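Local coordinates for protein type I polyketide synthase PikAII (Streptomyces venezuelae, PDB 3QP9) that probably epimerizes the alpha-substituent of polyketide intermediates as a C2-type ketoreductase domain of a modular synthase, without reducing the ketone, at residues A[323-335]-A[371-384]. Sequence-based numbering, arbitrary orientation.
Sequences DLTDAEAAARLLA and TAKATAALHLDRLL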
# COMPACT_ATOMS: atom_id res chain seq x y z
N ASP A 323 -3.19 -22.19 7.05
CA ASP A 323 -3.65 -21.06 6.29
C ASP A 323 -3.71 -19.87 7.23
O ASP A 323 -4.60 -19.76 8.07
CB ASP A 323 -5.00 -21.39 5.65
CG ASP A 323 -5.58 -20.23 4.87
OD1 ASP A 323 -6.78 -20.39 4.48
OD2 ASP A 323 -4.87 -19.17 4.65
N LEU A 324 -2.73 -18.98 7.13
CA LEU A 324 -2.70 -17.80 8.01
C LEU A 324 -3.82 -16.78 7.65
O LEU A 324 -4.03 -15.87 8.40
CB LEU A 324 -1.32 -17.14 7.94
CG LEU A 324 -0.16 -17.86 8.68
CD1 LEU A 324 1.09 -17.00 8.53
CD2 LEU A 324 -0.43 -18.18 10.13
N THR A 325 -4.54 -16.94 6.53
CA THR A 325 -5.69 -16.07 6.22
C THR A 325 -6.90 -16.54 7.07
O THR A 325 -7.92 -15.85 7.14
CB THR A 325 -6.05 -16.05 4.69
OG1 THR A 325 -6.52 -17.35 4.31
CG2 THR A 325 -4.82 -15.71 3.88
N ASP A 326 -6.74 -17.66 7.78
CA ASP A 326 -7.77 -18.13 8.70
C ASP A 326 -7.35 -17.74 10.12
O ASP A 326 -6.39 -18.31 10.70
CB ASP A 326 -7.98 -19.65 8.57
CG ASP A 326 -8.77 -20.25 9.73
OD1 ASP A 326 -9.45 -19.51 10.45
OD2 ASP A 326 -8.80 -21.48 9.90
N ALA A 327 -8.03 -16.77 10.71
CA ALA A 327 -7.64 -16.27 12.04
C ALA A 327 -7.46 -17.35 13.16
O ALA A 327 -6.57 -17.24 13.98
CB ALA A 327 -8.60 -15.14 12.50
N GLU A 328 -8.36 -18.33 13.22
CA GLU A 328 -8.29 -19.51 14.07
C GLU A 328 -6.92 -20.24 13.92
O GLU A 328 -6.29 -20.59 14.92
CB GLU A 328 -9.44 -20.46 13.68
CG GLU A 328 -9.86 -21.40 14.79
CD GLU A 328 -10.89 -22.47 14.33
OE1 GLU A 328 -10.85 -23.55 14.92
OE2 GLU A 328 -11.69 -22.26 13.38
N ALA A 329 -6.43 -20.40 12.69
CA ALA A 329 -5.18 -21.12 12.50
C ALA A 329 -4.02 -20.22 12.95
O ALA A 329 -3.09 -20.70 13.62
CB ALA A 329 -4.97 -21.57 11.09
N ALA A 330 -4.10 -18.92 12.62
CA ALA A 330 -3.06 -17.96 13.07
C ALA A 330 -3.00 -17.92 14.59
O ALA A 330 -1.95 -17.92 15.18
CB ALA A 330 -3.32 -16.54 12.45
N ALA A 331 -4.18 -17.96 15.23
CA ALA A 331 -4.27 -17.99 16.69
C ALA A 331 -3.61 -19.26 17.28
O ALA A 331 -2.90 -19.17 18.28
CB ALA A 331 -5.75 -17.83 17.16
N ARG A 332 -3.82 -20.40 16.61
CA ARG A 332 -3.23 -21.71 16.95
C ARG A 332 -1.72 -21.63 16.88
O ARG A 332 -1.02 -22.12 17.78
CB ARG A 332 -3.61 -22.75 15.91
CG ARG A 332 -4.22 -24.04 16.36
CD ARG A 332 -5.71 -23.85 16.53
NE ARG A 332 -6.56 -24.86 15.89
CZ ARG A 332 -7.14 -24.76 14.67
NH1 ARG A 332 -7.94 -25.72 14.22
NH2 ARG A 332 -6.92 -23.72 13.85
N LEU A 333 -1.24 -21.07 15.77
CA LEU A 333 0.19 -20.94 15.52
C LEU A 333 0.79 -20.24 16.70
O LEU A 333 1.75 -20.78 17.31
CB LEU A 333 0.48 -20.19 14.26
CG LEU A 333 1.89 -19.67 13.98
CD1 LEU A 333 2.77 -20.82 13.72
CD2 LEU A 333 1.75 -18.95 12.66
N LEU A 334 0.24 -19.07 17.03
CA LEU A 334 0.85 -18.24 18.12
C LEU A 334 0.80 -18.89 19.46
O LEU A 334 1.73 -18.72 20.27
CB LEU A 334 0.21 -16.85 18.19
CG LEU A 334 0.41 -16.02 16.91
CD1 LEU A 334 -0.65 -14.93 16.83
CD2 LEU A 334 1.85 -15.48 16.90
N ALA A 335 -0.31 -19.58 19.74
CA ALA A 335 -0.50 -20.23 21.05
C ALA A 335 0.49 -21.38 21.23
O ALA A 335 0.83 -21.73 22.35
CB ALA A 335 -1.93 -20.75 21.17
N THR A 371 -6.35 -10.37 -0.30
CA THR A 371 -6.42 -11.42 0.73
C THR A 371 -5.05 -12.10 0.84
O THR A 371 -4.50 -12.18 1.94
CB THR A 371 -7.59 -12.42 0.49
OG1 THR A 371 -8.82 -11.68 0.42
CG2 THR A 371 -7.62 -13.46 1.67
N ALA A 372 -4.47 -12.51 -0.28
CA ALA A 372 -3.17 -13.17 -0.25
C ALA A 372 -2.05 -12.31 0.35
O ALA A 372 -1.08 -12.88 0.90
CB ALA A 372 -2.78 -13.63 -1.63
N LYS A 373 -2.14 -10.98 0.20
CA LYS A 373 -1.04 -10.11 0.63
C LYS A 373 -1.26 -9.53 2.03
O LYS A 373 -0.31 -9.33 2.82
CB LYS A 373 -0.73 -8.98 -0.36
CG LYS A 373 -0.03 -9.33 -1.67
CD LYS A 373 1.13 -10.31 -1.57
CE LYS A 373 2.48 -9.65 -1.67
NZ LYS A 373 3.56 -10.66 -1.81
N ALA A 374 -2.50 -9.33 2.36
CA ALA A 374 -2.84 -8.57 3.58
C ALA A 374 -3.64 -9.24 4.70
O ALA A 374 -3.57 -8.77 5.84
CB ALA A 374 -3.54 -7.27 3.18
N THR A 375 -4.44 -10.24 4.42
CA THR A 375 -5.35 -10.80 5.49
C THR A 375 -4.60 -11.47 6.66
O THR A 375 -4.99 -11.32 7.89
CB THR A 375 -6.39 -11.77 4.89
OG1 THR A 375 -7.27 -10.98 4.06
CG2 THR A 375 -7.22 -12.45 6.01
N ALA A 376 -3.59 -12.25 6.31
CA ALA A 376 -2.78 -12.83 7.41
C ALA A 376 -2.11 -11.77 8.30
O ALA A 376 -2.00 -11.91 9.53
CB ALA A 376 -1.80 -13.86 6.84
N ALA A 377 -1.65 -10.67 7.69
CA ALA A 377 -0.99 -9.62 8.40
C ALA A 377 -2.01 -8.94 9.26
O ALA A 377 -1.71 -8.59 10.39
CB ALA A 377 -0.29 -8.61 7.41
N LEU A 378 -3.24 -8.83 8.73
CA LEU A 378 -4.35 -8.28 9.53
C LEU A 378 -4.56 -9.07 10.79
O LEU A 378 -4.59 -8.47 11.88
CB LEU A 378 -5.65 -8.13 8.71
CG LEU A 378 -6.90 -7.77 9.55
CD1 LEU A 378 -6.86 -6.30 9.84
CD2 LEU A 378 -8.14 -8.07 8.74
N HIS A 379 -4.60 -10.40 10.67
CA HIS A 379 -4.81 -11.24 11.83
C HIS A 379 -3.64 -11.26 12.77
O HIS A 379 -3.84 -11.22 13.99
CB HIS A 379 -5.10 -12.70 11.41
CG HIS A 379 -6.32 -12.84 10.58
ND1 HIS A 379 -6.43 -13.76 9.55
CD2 HIS A 379 -7.48 -12.15 10.61
CE1 HIS A 379 -7.64 -13.65 9.02
NE2 HIS A 379 -8.28 -12.65 9.62
N LEU A 380 -2.42 -11.30 12.22
CA LEU A 380 -1.27 -11.32 13.10
C LEU A 380 -1.21 -10.03 13.98
O LEU A 380 -0.86 -10.06 15.18
CB LEU A 380 -0.00 -11.47 12.30
CG LEU A 380 0.21 -12.85 11.70
CD1 LEU A 380 1.26 -12.68 10.59
CD2 LEU A 380 0.71 -13.89 12.76
N ASP A 381 -1.47 -8.91 13.34
CA ASP A 381 -1.47 -7.61 14.02
C ASP A 381 -2.56 -7.62 15.10
O ASP A 381 -2.30 -7.28 16.30
CB ASP A 381 -1.64 -6.45 12.99
CG ASP A 381 -1.78 -5.10 13.69
OD1 ASP A 381 -2.91 -4.56 13.76
OD2 ASP A 381 -0.80 -4.67 14.30
N ARG A 382 -3.78 -8.02 14.73
CA ARG A 382 -4.85 -8.14 15.76
C ARG A 382 -4.57 -9.12 16.92
O ARG A 382 -4.62 -8.71 18.10
CB ARG A 382 -6.23 -8.44 15.16
CG ARG A 382 -7.30 -8.49 16.25
CD ARG A 382 -8.69 -8.48 15.63
NE ARG A 382 -9.04 -9.70 14.86
CZ ARG A 382 -9.42 -10.86 15.41
NH1 ARG A 382 -9.75 -11.90 14.64
NH2 ARG A 382 -9.48 -11.00 16.73
N LEU A 383 -4.26 -10.38 16.63
CA LEU A 383 -3.98 -11.34 17.75
C LEU A 383 -2.79 -10.98 18.63
O LEU A 383 -2.80 -11.25 19.86
CB LEU A 383 -3.82 -12.76 17.19
CG LEU A 383 -5.01 -13.16 16.29
CD1 LEU A 383 -4.60 -14.33 15.40
CD2 LEU A 383 -6.25 -13.48 17.16
N LEU A 384 -1.75 -10.39 18.03
CA LEU A 384 -0.58 -9.92 18.78
C LEU A 384 -0.90 -8.70 19.62
O LEU A 384 -0.29 -8.50 20.69
CB LEU A 384 0.61 -9.59 17.88
CG LEU A 384 1.30 -10.75 17.13
CD1 LEU A 384 2.53 -10.31 16.36
CD2 LEU A 384 1.63 -11.94 18.06
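With CG turned anti to the carbonyl carbon (chi1 -61°), His379 lays its imidazole against the turn that leads into helix 327-335, while Leu383, by the same choice of first torsion, sends its branched end against one face of that helix. The methyl of Ala327 sits over the centre of one imidazole face, a CH-pi contact with CB 3.6 Å from the ring centroid, and Thr375 O lies over the rim of the opposite face. At the ring edge, ND1 of His379 points almost straight (176°) at Leu324 O, although at 3.4 Å the hydrogen bond is weak; CE1 of His379 comes to 2.9 Å from Thr325 O. Leu324 O also receives the CA-H of Ala376, where the two backbones run so close that the CB atoms of Leu324 and Ala376 are a tight 3.5 Å apart. Further along, Leu383 is a knob in the hole formed by Ala327, Ala330, Ala331 and Leu334, its CD1 3.9 Å from Ala330 CB. Leu334 closes the apolar seam, CD2 meeting Leu384 CD2 at 3.7 Å with the two side chains nearly perpendicular. Both leucines also touch Leu343 of strand 343-348. The axes of the two segments pass 9.6 Å apart and cross at -52°, as neighbouring helices covering the parallel sheet of a Rossmann-fold ketoreductase domain.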